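Mannitol dehydrogenase (Pseudomonas fluorescens, PDB 1LJ8) binds NAD and probably catalyses, as a long-chain mannitol 2-dehydrogenase, the NAD-dependent interconversion of mannitol and fructose. Local coordinates at residues Q243-D246 with I250-A253; S302-T307 with S380-F385; V328-A333 with T400-L405; R392-G397 with P460-F465. All blocks are in the same frame, centred on the assembly; numbering follows the deposited sequence.

Interaction 1 of 4, residues Q243-D246 with I250-A253; sequences QLHD and IDDA
Leu244 and Ile250 make the apolar half of this short-range contact, in which helix 238-248 is met by the chain that leaves it. Leu244 CG approaches Ile250 CB to 4.1 Å, the two side chains lying at a slant to each other. With its CG anti to the backbone N (chi1 176°), Leu244 extends toward the returning chain, and its CD2 methyl lies 3.9 Å from Asp252 CB. That aspartate offers its methylene to the leucine, while its carboxylate is held by Thr84 and Gln79.

The polar half is a close approach that does not meet hydrogen-bond geometry; if the histidine is protonated, charge attraction would probably favour it. His245 and Asp251 run side by side and point the same way, ring and carboxylate planes 23° apart. Asp251 OD1 comes obliquely within 2.7 Å of His245 ND1. The second carboxylate oxygen, OD2, accepts from Met1 N, which would place a positive charge beside Asp251. An asparagine here would probably weaken both the attraction on Met1 and any charge pairing with the histidine.

Main chain also meets main chain: His245 CA lies 3.3 Å from Ile250 O in a CH...O contact, the same oxygen lying near the plane of the imidazole at its edge.

Around this turn, Leu244 and Ile250 rest on Thr84 of strand 83-87 and Val96 of strand 96-107, and the chain goes on to edge strand 256-258, so the contact packs a helix end and its exit loop against the flank of the large Rossmann-domain sheet.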
loop_
_atom_site.group_PDB
_atom_site.type_symbol
_atom_site.label_atom_id
_atom_site.label_comp_id
_atom_site.label_asym_id
_atom_site.label_seq_id
_atom_site.Cartn_x
_atom_site.Cartn_y
_atom_site.Cartn_z
ATOM N N GLN A 243 -23.353 -3.099 5.434
ATOM C CA GLN A 243 -23.323 -2.949 6.896
ATOM C C GLN A 243 -23.506 -1.456 7.248
ATOM O O GLN A 243 -24.181 -1.096 8.216
ATOM C CB GLN A 243 -21.990 -3.463 7.449
ATOM C CG GLN A 243 -21.869 -3.306 8.960
ATOM C CD GLN A 243 -20.540 -3.827 9.522
ATOM O OE1 GLN A 243 -19.482 -3.849 8.837
ATOM N NE2 GLN A 243 -20.579 -4.246 10.783
ATOM N N LEU A 244 -22.905 -0.592 6.432
ATOM C CA LEU A 244 -23.025 0.847 6.662
ATOM C C LEU A 244 -24.492 1.283 6.562
ATOM O O LEU A 244 -24.981 2.068 7.375
ATOM C CB LEU A 244 -22.180 1.605 5.630
ATOM C CG LEU A 244 -22.290 3.137 5.700
ATOM C CD1 LEU A 244 -21.815 3.679 7.124
ATOM C CD2 LEU A 244 -21.413 3.721 4.577
ATOM N N HIS A 245 -25.188 0.795 5.543
ATOM C CA HIS A 245 -26.603 1.130 5.371
ATOM C C HIS A 245 -27.410 0.518 6.534
ATOM O O HIS A 245 -28.238 1.197 7.155
ATOM C CB HIS A 245 -27.127 0.545 4.052
ATOM C CG HIS A 245 -28.616 0.664 3.904
ATOM N ND1 HIS A 245 -29.246 1.878 3.735
ATOM C CD2 HIS A 245 -29.604 -0.261 4.034
ATOM C CE1 HIS A 245 -30.559 1.702 3.772
ATOM N NE2 HIS A 245 -30.801 0.412 3.952
ATOM N N ASP A 246 -27.145 -0.763 6.825
ATOM C CA ASP A 246 -27.868 -1.471 7.888
ATOM C C ASP A 246 -27.749 -0.736 9.219
ATOM O O ASP A 246 -28.753 -0.486 9.904
ATOM C CB ASP A 246 -27.368 -2.948 8.033
ATOM C CG ASP A 246 -27.681 -3.821 6.784
ATOM O OD1 ASP A 246 -28.578 -3.399 6.012
ATOM O OD2 ASP A 246 -27.052 -4.917 6.565
ATOM N N ILE A 250 -26.922 5.126 5.716
ATOM C CA ILE A 250 -26.329 5.772 4.547
ATOM C C ILE A 250 -26.215 4.810 3.367
ATOM O O ILE A 250 -25.713 3.657 3.528
ATOM C CB ILE A 250 -24.864 6.260 4.834
ATOM C CG1 ILE A 250 -24.825 7.182 6.075
ATOM C CG2 ILE A 250 -24.319 6.988 3.553
ATOM C CD1 ILE A 250 -23.366 7.567 6.531
ATOM N N ASP A 251 -26.633 5.280 2.196
ATOM C CA ASP A 251 -26.494 4.473 0.993
ATOM C C ASP A 251 -25.305 5.140 0.320
ATOM O O ASP A 251 -25.433 6.202 -0.277
ATOM C CB ASP A 251 -27.750 4.559 0.114
ATOM C CG ASP A 251 -28.979 3.964 0.796
ATOM O OD1 ASP A 251 -28.888 2.793 1.222
ATOM O OD2 ASP A 251 -30.039 4.667 0.903
ATOM N N ASP A 252 -24.126 4.540 0.477
ATOM C CA ASP A 252 -22.898 5.094 -0.087
ATOM C C ASP A 252 -22.429 4.088 -1.158
ATOM O O ASP A 252 -22.257 2.908 -0.868
ATOM C CB ASP A 252 -21.861 5.241 1.048
ATOM C CG ASP A 252 -20.602 5.982 0.616
ATOM O OD1 ASP A 252 -20.264 5.953 -0.588
ATOM O OD2 ASP A 252 -19.954 6.584 1.491
ATOM N N ALA A 253 -22.212 4.546 -2.402
ATOM C CA ALA A 253 -21.815 3.622 -3.450
ATOM C C ALA A 253 -20.399 3.104 -3.165
ATOM O O ALA A 253 -20.034 2.038 -3.658
ATOM C CB ALA A 253 -21.818 4.318 -4.835
#

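Interaction 2 of 4, residues S302-T307 with S380-F385; sequences SHLALT and SKFPKF
Lys381, which touches Leu304 through its aliphatic root, has its ammonium nitrogen gripped by backbone oxygens: NZ donates to Ser376 O and, more weakly, to Val374 O. An extended chain carries that charge away from the apolar contact, so that its hydrocarbon part lies against the leucine, with Lys381 CB 4.2 Å from Leu304 CD1. The nearest atoms of the Lys381 side chain and the bound NAD are about 6 Å apart.

Leu304 itself is a single side chain received by two phenylalanines. Its CD1 methyl stands over the centre of the Phe382 ring, 4.0 Å from the centroid and 4° off the normal, a CH-pi contact on one face. The same residue meets Phe385 differently: Leu304 CG lies in the plane of that ring, at its edge, 3.7 Å from Phe385 CD1, and the two side chains cross at about a right angle. Phe385 CG sits anti to its carbonyl carbon (chi1 -56°), which lays the ring edge alongside the leucine branch point.

The two helical segments cross at -131° with their axes 10.7 Å apart. Helix 378-385 is kinked at Pro383 and Lys384, whose N atoms lack the usual bond to the preceding turn. Phe382 also meets the Trp410 ring, and Phe385 touches Glu133, an NAD-binding residue of the Rossmann domain, while Lys384 forms a salt bridge with Asp140.

No hydrogen bond joins the segments, so the fit rests on apolar and CH-pi contacts; the leucine set against one ring face and one ring edge is likely to steady helix 378-385, which comes close to NAD.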
loop_
_atom_site.group_PDB
_atom_site.type_symbol
_atom_site.label_atom_id
_atom_site.label_comp_id
_atom_site.label_asym_id
_atom_site.label_seq_id
_atom_site.Cartn_x
_atom_site.Cartn_y
_atom_site.Cartn_z
ATOM N N SER A 302 4.510 -9.732 8.594
ATOM C CA SER A 302 3.622 -10.700 9.250
ATOM C C SER A 302 2.376 -10.951 8.404
ATOM O O SER A 302 1.887 -12.097 8.328
ATOM C CB SER A 302 3.210 -10.183 10.648
ATOM O OG SER A 302 4.325 -10.292 11.512
ATOM N N HIS A 303 1.885 -9.886 7.750
ATOM C CA HIS A 303 0.678 -10.047 6.898
ATOM C C HIS A 303 0.988 -11.108 5.848
ATOM O O HIS A 303 0.183 -12.019 5.640
ATOM C CB HIS A 303 0.330 -8.734 6.184
ATOM C CG HIS A 303 -0.864 -8.016 6.728
ATOM N ND1 HIS A 303 -1.212 -6.746 6.290
ATOM C CD2 HIS A 303 -1.795 -8.366 7.653
ATOM C CE1 HIS A 303 -2.303 -6.349 6.927
ATOM N NE2 HIS A 303 -2.678 -7.310 7.756
ATOM N N LEU A 304 2.129 -10.996 5.151
ATOM C CA LEU A 304 2.430 -12.022 4.128
ATOM C C LEU A 304 2.612 -13.396 4.721
ATOM O O LEU A 304 2.184 -14.407 4.140
ATOM C CB LEU A 304 3.669 -11.693 3.287
ATOM C CG LEU A 304 3.628 -10.575 2.269
ATOM C CD1 LEU A 304 4.728 -10.839 1.207
ATOM C CD2 LEU A 304 2.271 -10.566 1.522
ATOM N N ALA A 305 3.239 -13.457 5.892
ATOM C CA ALA A 305 3.432 -14.765 6.531
ATOM C C ALA A 305 2.099 -15.427 6.890
ATOM O O ALA A 305 1.969 -16.652 6.856
ATOM C CB ALA A 305 4.308 -14.612 7.805
ATOM N N LEU A 306 1.104 -14.629 7.236
ATOM C CA LEU A 306 -0.209 -15.196 7.561
ATOM C C LEU A 306 -1.118 -15.495 6.369
ATOM O O LEU A 306 -1.916 -16.463 6.346
ATOM C CB LEU A 306 -1.018 -14.201 8.406
ATOM C CG LEU A 306 -0.463 -13.758 9.750
ATOM C CD1 LEU A 306 -1.301 -12.567 10.338
ATOM C CD2 LEU A 306 -0.541 -15.007 10.651
ATOM N N THR A 307 -1.000 -14.640 5.376
ATOM C CA THR A 307 -1.996 -14.649 4.307
ATOM C C THR A 307 -2.061 -15.791 3.314
ATOM O O THR A 307 -3.173 -16.232 2.944
ATOM C CB THR A 307 -1.949 -13.281 3.593
ATOM O OG1 THR A 307 -3.262 -13.002 3.069
ATOM C CG2 THR A 307 -0.937 -13.265 2.417
ATOM N N SER A 380 4.845 -8.262 -6.316
ATOM C CA SER A 380 5.459 -6.970 -6.004
ATOM C C SER A 380 5.756 -6.818 -4.506
ATOM O O SER A 380 6.651 -6.049 -4.130
ATOM C CB SER A 380 4.539 -5.776 -6.392
ATOM O OG SER A 380 4.080 -5.842 -7.753
ATOM N N LYS A 381 4.992 -7.512 -3.665
ATOM C CA LYS A 381 5.149 -7.372 -2.222
ATOM C C LYS A 381 6.310 -8.160 -1.627
ATOM O O LYS A 381 6.964 -7.661 -0.707
ATOM C CB LYS A 381 3.854 -7.791 -1.519
ATOM C CG LYS A 381 2.725 -6.817 -1.769
ATOM C CD LYS A 381 1.435 -7.352 -1.215
ATOM C CE LYS A 381 0.337 -6.221 -1.323
ATOM N NZ LYS A 381 -0.960 -6.760 -0.884
ATOM N N PHE A 382 6.568 -9.362 -2.135
ATOM C CA PHE A 382 7.679 -10.121 -1.587
ATOM C C PHE A 382 9.015 -9.380 -1.462
ATOM O O PHE A 382 9.618 -9.419 -0.389
ATOM C CB PHE A 382 7.886 -11.458 -2.337
ATOM C CG PHE A 382 7.138 -12.622 -1.696
ATOM C CD1 PHE A 382 5.922 -13.043 -2.203
ATOM C CD2 PHE A 382 7.641 -13.251 -0.552
ATOM C CE1 PHE A 382 5.206 -14.066 -1.612
ATOM C CE2 PHE A 382 6.929 -14.288 0.066
ATOM C CZ PHE A 382 5.697 -14.706 -0.468
ATOM N N PRO A 383 9.502 -8.699 -2.531
ATOM C CA PRO A 383 10.794 -7.993 -2.430
ATOM C C PRO A 383 10.795 -6.820 -1.461
ATOM O O PRO A 383 11.865 -6.373 -1.043
ATOM C CB PRO A 383 11.096 -7.555 -3.899
ATOM C CG PRO A 383 9.682 -7.449 -4.529
ATOM C CD PRO A 383 8.973 -8.685 -3.917
ATOM N N LYS A 384 9.610 -6.307 -1.111
ATOM C CA LYS A 384 9.540 -5.219 -0.142
ATOM C C LYS A 384 9.373 -5.704 1.288
ATOM O O LYS A 384 10.001 -5.169 2.200
ATOM C CB LYS A 384 8.335 -4.301 -0.424
ATOM C CG LYS A 384 8.630 -3.162 -1.357
ATOM C CD LYS A 384 8.983 -3.635 -2.731
ATOM C CE LYS A 384 9.296 -2.428 -3.635
ATOM N NZ LYS A 384 9.848 -2.855 -4.941
ATOM N N PHE A 385 8.521 -6.716 1.470
ATOM C CA PHE A 385 8.129 -7.145 2.814
ATOM C C PHE A 385 8.862 -8.297 3.448
ATOM O O PHE A 385 8.931 -8.352 4.693
ATOM C CB PHE A 385 6.644 -7.598 2.853
ATOM C CG PHE A 385 5.633 -6.578 2.364
ATOM C CD1 PHE A 385 4.292 -6.976 2.165
ATOM C CD2 PHE A 385 5.976 -5.219 2.131
ATOM C CE1 PHE A 385 3.303 -6.023 1.739
ATOM C CE2 PHE A 385 4.994 -4.266 1.699
ATOM C CZ PHE A 385 3.665 -4.669 1.509
#

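Interaction 3 of 4, residues V328-A333 with T400-L405; sequences VAYMRA and TERAAL
Tyr330 and Arg402 meet at the tight end of the contact, where the tyrosine hydroxyl donates to the main-chain oxygen of Arg402 in the first turn of helix 401-413. The bond from Tyr330 OH to Arg402 O is short, 2.7 Å. Its C=O...donor angle is 150°, and the acceptor lies at the edge of the phenol ring, in its plane. Tyr330 reaches this far because CG is anti to its backbone N (chi1 173°), sending the ring across the gap between the helices.

Hydrocarbon closes round the hydroxyl. Leu405 CB lies 3.7 Å from Tyr330 OH, while its CD2 methyl approaches CZ of the ring obliquely at 3.9 Å. On the arginine side, Arg402 CB is 3.9 Å from Tyr330 CE1, the two side chains sliding past each other in opposite directions. A buried phenol is thus satisfied by one backbone oxygen and gripped by aliphatic carbon.

Both helices belong to the all-helical C-terminal domain, related in sequence to that of 6-phosphogluconate dehydrogenase. The short segments cross at -119°, their axes 10.9 Å apart, and Tyr330 also touches Ala305 and Leu309 of the long helix 289-313 and Leu488 of helix 463-488.

Packing is thinner at the other end. Ala333, partly exposed, offers one methyl, its CB 3.7 Å from Arg402 CD. The arginine chain bends at chi3 over this methyl, and its NE reaches Asp338 farther along helix 325-339, so that a salt bridge ties the two helices together at this thinner end.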
loop_
_atom_site.group_PDB
_atom_site.type_symbol
_atom_site.label_atom_id
_atom_site.label_comp_id
_atom_site.label_asym_id
_atom_site.label_seq_id
_atom_site.Cartn_x
_atom_site.Cartn_y
_atom_site.Cartn_z
ATOM N N VAL A 328 -0.971 -17.488 15.295
ATOM C CA VAL A 328 -0.464 -16.460 16.202
ATOM C C VAL A 328 0.940 -16.811 16.643
ATOM O O VAL A 328 1.825 -15.960 16.655
ATOM C CB VAL A 328 -1.383 -16.323 17.478
ATOM C CG1 VAL A 328 -0.850 -15.270 18.410
ATOM C CG2 VAL A 328 -2.827 -15.966 17.057
ATOM N N ALA A 329 1.160 -18.078 17.018
ATOM C CA ALA A 329 2.506 -18.505 17.468
ATOM C C ALA A 329 3.538 -18.368 16.345
ATOM O O ALA A 329 4.698 -17.952 16.561
ATOM C CB ALA A 329 2.454 -19.944 17.978
ATOM N N TYR A 330 3.129 -18.744 15.142
ATOM C CA TYR A 330 4.026 -18.597 13.983
ATOM C C TYR A 330 4.389 -17.122 13.725
ATOM O O TYR A 330 5.573 -16.796 13.526
ATOM C CB TYR A 330 3.347 -19.221 12.751
ATOM C CG TYR A 330 4.078 -19.009 11.431
ATOM C CD1 TYR A 330 5.367 -19.504 11.217
ATOM C CD2 TYR A 330 3.447 -18.338 10.389
ATOM C CE1 TYR A 330 6.003 -19.331 9.978
ATOM C CE2 TYR A 330 4.060 -18.156 9.155
ATOM C CZ TYR A 330 5.336 -18.658 8.954
ATOM O OH TYR A 330 5.950 -18.512 7.717
HETATM N N MSE A 331 3.392 -16.228 13.723
HETATM C CA MSE A 331 3.671 -14.779 13.539
HETATM C C MSE A 331 4.621 -14.250 14.629
HETATM O O MSE A 331 5.575 -13.501 14.349
HETATM C CB MSE A 331 2.363 -13.966 13.609
HETATM C CG MSE A 331 2.551 -12.426 13.760
HETATM SE SE MSE A 331 0.721 -11.646 13.694
HETATM C CE MSE A 331 1.206 -9.791 14.106
ATOM N N ARG A 332 4.368 -14.640 15.882
ATOM C CA ARG A 332 5.244 -14.169 16.956
ATOM C C ARG A 332 6.668 -14.679 16.778
ATOM O O ARG A 332 7.637 -13.941 17.004
ATOM C CB ARG A 332 4.708 -14.604 18.330
ATOM C CG ARG A 332 3.459 -13.903 18.781
ATOM C CD ARG A 332 3.234 -14.207 20.263
ATOM N NE ARG A 332 1.933 -13.748 20.761
ATOM C CZ ARG A 332 1.653 -12.503 21.158
ATOM N NH1 ARG A 332 2.576 -11.547 21.116
ATOM N NH2 ARG A 332 0.442 -12.229 21.635
ATOM N N ALA A 333 6.806 -15.932 16.356
ATOM C CA ALA A 333 8.158 -16.482 16.159
ATOM C C ALA A 333 8.855 -15.744 15.000
ATOM O O ALA A 333 10.028 -15.402 15.072
ATOM C CB ALA A 333 8.081 -17.980 15.851
ATOM N N THR A 400 16.387 -20.277 8.255
ATOM C CA THR A 400 15.476 -19.627 7.283
ATOM C C THR A 400 14.114 -20.295 7.167
ATOM O O THR A 400 13.252 -19.806 6.427
ATOM C CB THR A 400 16.070 -19.607 5.845
ATOM O OG1 THR A 400 16.226 -20.949 5.355
ATOM C CG2 THR A 400 17.437 -18.880 5.833
ATOM N N GLU A 401 13.917 -21.388 7.889
ATOM C CA GLU A 401 12.697 -22.167 7.738
ATOM C C GLU A 401 11.371 -21.434 7.856
ATOM O O GLU A 401 10.470 -21.671 7.038
ATOM C CB GLU A 401 12.685 -23.338 8.715
ATOM C CG GLU A 401 11.922 -24.509 8.155
ATOM C CD GLU A 401 12.888 -25.554 7.614
ATOM O OE1 GLU A 401 14.095 -25.226 7.425
ATOM O OE2 GLU A 401 12.442 -26.678 7.376
ATOM N N ARG A 402 11.220 -20.586 8.876
ATOM C CA ARG A 402 9.950 -19.872 9.000
ATOM C C ARG A 402 9.737 -18.932 7.832
ATOM O O ARG A 402 8.599 -18.786 7.364
ATOM C CB ARG A 402 9.880 -19.059 10.280
ATOM C CG ARG A 402 9.837 -19.909 11.614
ATOM C CD ARG A 402 9.982 -18.966 12.810
ATOM N NE ARG A 402 11.368 -18.499 12.918
ATOM C CZ ARG A 402 12.355 -19.179 13.504
ATOM N NH1 ARG A 402 12.149 -20.369 14.085
ATOM N NH2 ARG A 402 13.588 -18.707 13.448
ATOM N N ALA A 403 10.802 -18.272 7.372
ATOM C CA ALA A 403 10.640 -17.326 6.248
ATOM C C ALA A 403 10.448 -18.081 4.941
ATOM O O ALA A 403 9.708 -17.645 4.041
ATOM C CB ALA A 403 11.866 -16.396 6.159
ATOM N N ALA A 404 11.123 -19.229 4.829
ATOM C CA ALA A 404 10.975 -20.057 3.626
ATOM C C ALA A 404 9.545 -20.545 3.507
ATOM O O ALA A 404 9.041 -20.694 2.399
ATOM C CB ALA A 404 11.972 -21.310 3.662
ATOM N N LEU A 405 8.892 -20.788 4.632
ATOM C CA LEU A 405 7.505 -21.281 4.600
ATOM C C LEU A 405 6.594 -20.235 3.958
ATOM O O LEU A 405 5.637 -20.607 3.285
ATOM C CB LEU A 405 7.003 -21.635 6.035
ATOM C CG LEU A 405 5.540 -22.128 6.112
ATOM C CD1 LEU A 405 5.411 -23.466 5.302
ATOM C CD2 LEU A 405 5.127 -22.351 7.589
#

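Interaction 4 of 4, residues R392-G397 with P460-F465; sequences RLIADG and PNSPEF
The Phe465 ring is approached by Ile394 CD1 obliquely, neither squarely over a face nor along an edge, and its remaining neighbours include Ala404 and Val407 of helix 401-413. The other flat pair lies within one segment: the Arg392 guanidinium has Asp396 CG at its edge, in plane, and Arg392 NE binds Asp396 OD2 on the syn side at 3.0 Å in a salt bridge. That oxygen has a second cationic partner in Arg398.

Two helix ends come together here: helix 387-396 finishes in a Schellman motif at Gly397, whose positive phi ends the helix, and helix 463-488 opens with Ser462 as its N-cap.

Ile394, in the last turn of helix 387-396, makes the contact with the N-cap. Its CD1 methyl lies 3.9 Å from Ser462 CB and 4.1 Å from Phe465 CB, while CG2 comes to 4.1 Å from Ser462 CB. With CG1 anti to the carbonyl carbon (chi1 -72°), both branches are presented to the serine. With an alanine in its place a gap would probably open beside Ser462, and Phe465 CB would probably lose its neighbour from this helix.

Ser462 has two roles: its CB packs on the isoleucine, while its OG, 3.9 Å from Ile394 CG1, turns back to accept from Phe465 N at 3.0 Å, with an N-H...O angle of 158°.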
loop_
_atom_site.group_PDB
_atom_site.type_symbol
_atom_site.label_atom_id
_atom_site.label_comp_id
_atom_site.label_asym_id
_atom_site.label_seq_id
_atom_site.Cartn_x
_atom_site.Cartn_y
_atom_site.Cartn_z
ATOM N N ARG A 392 18.878 -11.287 4.979
ATOM C CA ARG A 392 19.662 -11.090 6.196
ATOM C C ARG A 392 19.849 -12.444 6.891
ATOM O O ARG A 392 20.912 -12.752 7.430
ATOM C CB ARG A 392 18.941 -10.077 7.112
ATOM C CG ARG A 392 19.518 -9.934 8.531
ATOM C CD ARG A 392 20.991 -9.401 8.482
ATOM N NE ARG A 392 21.383 -8.978 9.828
ATOM C CZ ARG A 392 21.122 -7.764 10.332
ATOM N NH1 ARG A 392 20.493 -6.849 9.603
ATOM N NH2 ARG A 392 21.446 -7.495 11.597
ATOM N N LEU A 393 18.814 -13.275 6.901
ATOM C CA LEU A 393 18.969 -14.580 7.544
ATOM C C LEU A 393 20.014 -15.413 6.802
ATOM O O LEU A 393 20.845 -16.089 7.423
ATOM C CB LEU A 393 17.637 -15.346 7.569
ATOM C CG LEU A 393 16.465 -14.639 8.292
ATOM C CD1 LEU A 393 15.151 -15.457 8.191
ATOM C CD2 LEU A 393 16.849 -14.456 9.765
ATOM N N ILE A 394 20.004 -15.328 5.475
ATOM C CA ILE A 394 20.970 -16.074 4.668
ATOM C C ILE A 394 22.379 -15.546 4.973
ATOM O O ILE A 394 23.280 -16.326 5.277
ATOM C CB ILE A 394 20.661 -15.938 3.162
ATOM C CG1 ILE A 394 19.395 -16.757 2.828
ATOM C CG2 ILE A 394 21.892 -16.453 2.306
ATOM C CD1 ILE A 394 18.856 -16.435 1.409
ATOM N N ALA A 395 22.554 -14.235 4.942
ATOM C CA ALA A 395 23.884 -13.651 5.214
ATOM C C ALA A 395 24.403 -13.968 6.600
ATOM O O ALA A 395 25.624 -14.111 6.775
ATOM C CB ALA A 395 23.853 -12.134 5.031
ATOM N N ASP A 396 23.512 -14.052 7.584
ATOM C CA ASP A 396 23.933 -14.318 8.944
ATOM C C ASP A 396 24.096 -15.801 9.254
ATOM O O ASP A 396 24.588 -16.140 10.331
ATOM C CB ASP A 396 22.928 -13.772 9.971
ATOM C CG ASP A 396 22.921 -12.262 10.074
ATOM O OD1 ASP A 396 23.882 -11.589 9.617
ATOM O OD2 ASP A 396 21.939 -11.758 10.645
ATOM N N GLY A 397 23.641 -16.670 8.350
ATOM C CA GLY A 397 23.707 -18.096 8.588
ATOM C C GLY A 397 22.667 -18.467 9.625
ATOM O O GLY A 397 22.865 -19.436 10.342
ATOM N N PRO A 460 18.124 -17.775 -4.572
ATOM C CA PRO A 460 18.377 -18.897 -5.493
ATOM C C PRO A 460 19.755 -19.523 -5.353
ATOM O O PRO A 460 19.959 -20.644 -5.739
ATOM C CB PRO A 460 18.189 -18.264 -6.878
ATOM C CG PRO A 460 18.545 -16.822 -6.639
ATOM C CD PRO A 460 17.833 -16.547 -5.320
ATOM N N ASN A 461 20.695 -18.790 -4.793
ATOM C CA ASN A 461 22.057 -19.292 -4.641
ATOM C C ASN A 461 22.352 -19.823 -3.247
ATOM O O ASN A 461 23.509 -20.167 -2.919
ATOM C CB ASN A 461 23.028 -18.172 -5.044
ATOM C CG ASN A 461 22.980 -17.916 -6.548
ATOM O OD1 ASN A 461 23.392 -18.776 -7.312
ATOM N ND2 ASN A 461 22.434 -16.762 -6.976
ATOM N N SER A 462 21.306 -19.897 -2.421
ATOM C CA SER A 462 21.445 -20.385 -1.054
ATOM C C SER A 462 20.969 -21.842 -0.905
ATOM O O SER A 462 19.768 -22.125 -0.916
ATOM C CB SER A 462 20.657 -19.487 -0.109
ATOM O OG SER A 462 20.601 -20.058 1.184
ATOM N N PRO A 463 21.906 -22.792 -0.763
ATOM C CA PRO A 463 21.487 -24.199 -0.611
ATOM C C PRO A 463 20.588 -24.388 0.604
ATOM O O PRO A 463 19.627 -25.175 0.570
ATOM C CB PRO A 463 22.822 -24.955 -0.444
ATOM C CG PRO A 463 23.790 -24.114 -1.285
ATOM C CD PRO A 463 23.376 -22.670 -0.941
ATOM N N GLU A 464 20.921 -23.688 1.688
ATOM C CA GLU A 464 20.153 -23.747 2.920
ATOM C C GLU A 464 18.704 -23.282 2.670
ATOM O O GLU A 464 17.746 -23.921 3.077
ATOM C CB GLU A 464 20.722 -22.793 3.977
ATOM C CG GLU A 464 22.020 -23.238 4.693
ATOM C CD GLU A 464 23.268 -23.230 3.824
ATOM O OE1 GLU A 464 24.251 -23.829 4.326
ATOM O OE2 GLU A 464 23.312 -22.652 2.696
ATOM N N PHE A 465 18.560 -22.154 2.002
ATOM C CA PHE A 465 17.200 -21.637 1.810
ATOM C C PHE A 465 16.434 -22.507 0.831
ATOM O O PHE A 465 15.247 -22.813 1.033
ATOM C CB PHE A 465 17.221 -20.194 1.276
ATOM C CG PHE A 465 15.832 -19.644 1.066
ATOM C CD1 PHE A 465 15.170 -19.010 2.117
ATOM C CD2 PHE A 465 15.169 -19.848 -0.133
ATOM C CE1 PHE A 465 13.840 -18.583 1.979
ATOM C CE2 PHE A 465 13.830 -19.423 -0.307
ATOM C CZ PHE A 465 13.175 -18.797 0.747
#

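How the interactions relate
Interaction 1 stands apart in the Rossmann domain, its centre 32 Å from that of interaction 2 and 50 Å from interaction 4, which lies across the chain's centre. Interactions 2, 3 and 4 share the helical C-terminal domain, with centres 12 to 18 Å apart. Along the chain interaction 1 closes first; the segments of 2 and 3 alternate, as do those of 3 and 4. Packing joins them: Ala305 O meets Tyr330 CE2 at 3.5 Å, and Ala404 CA meets Phe465 CE1 at 3.6 Å. A continuous series of helix contacts therefore runs from the cofactor-facing helix 378-385 outward to helix 463-488.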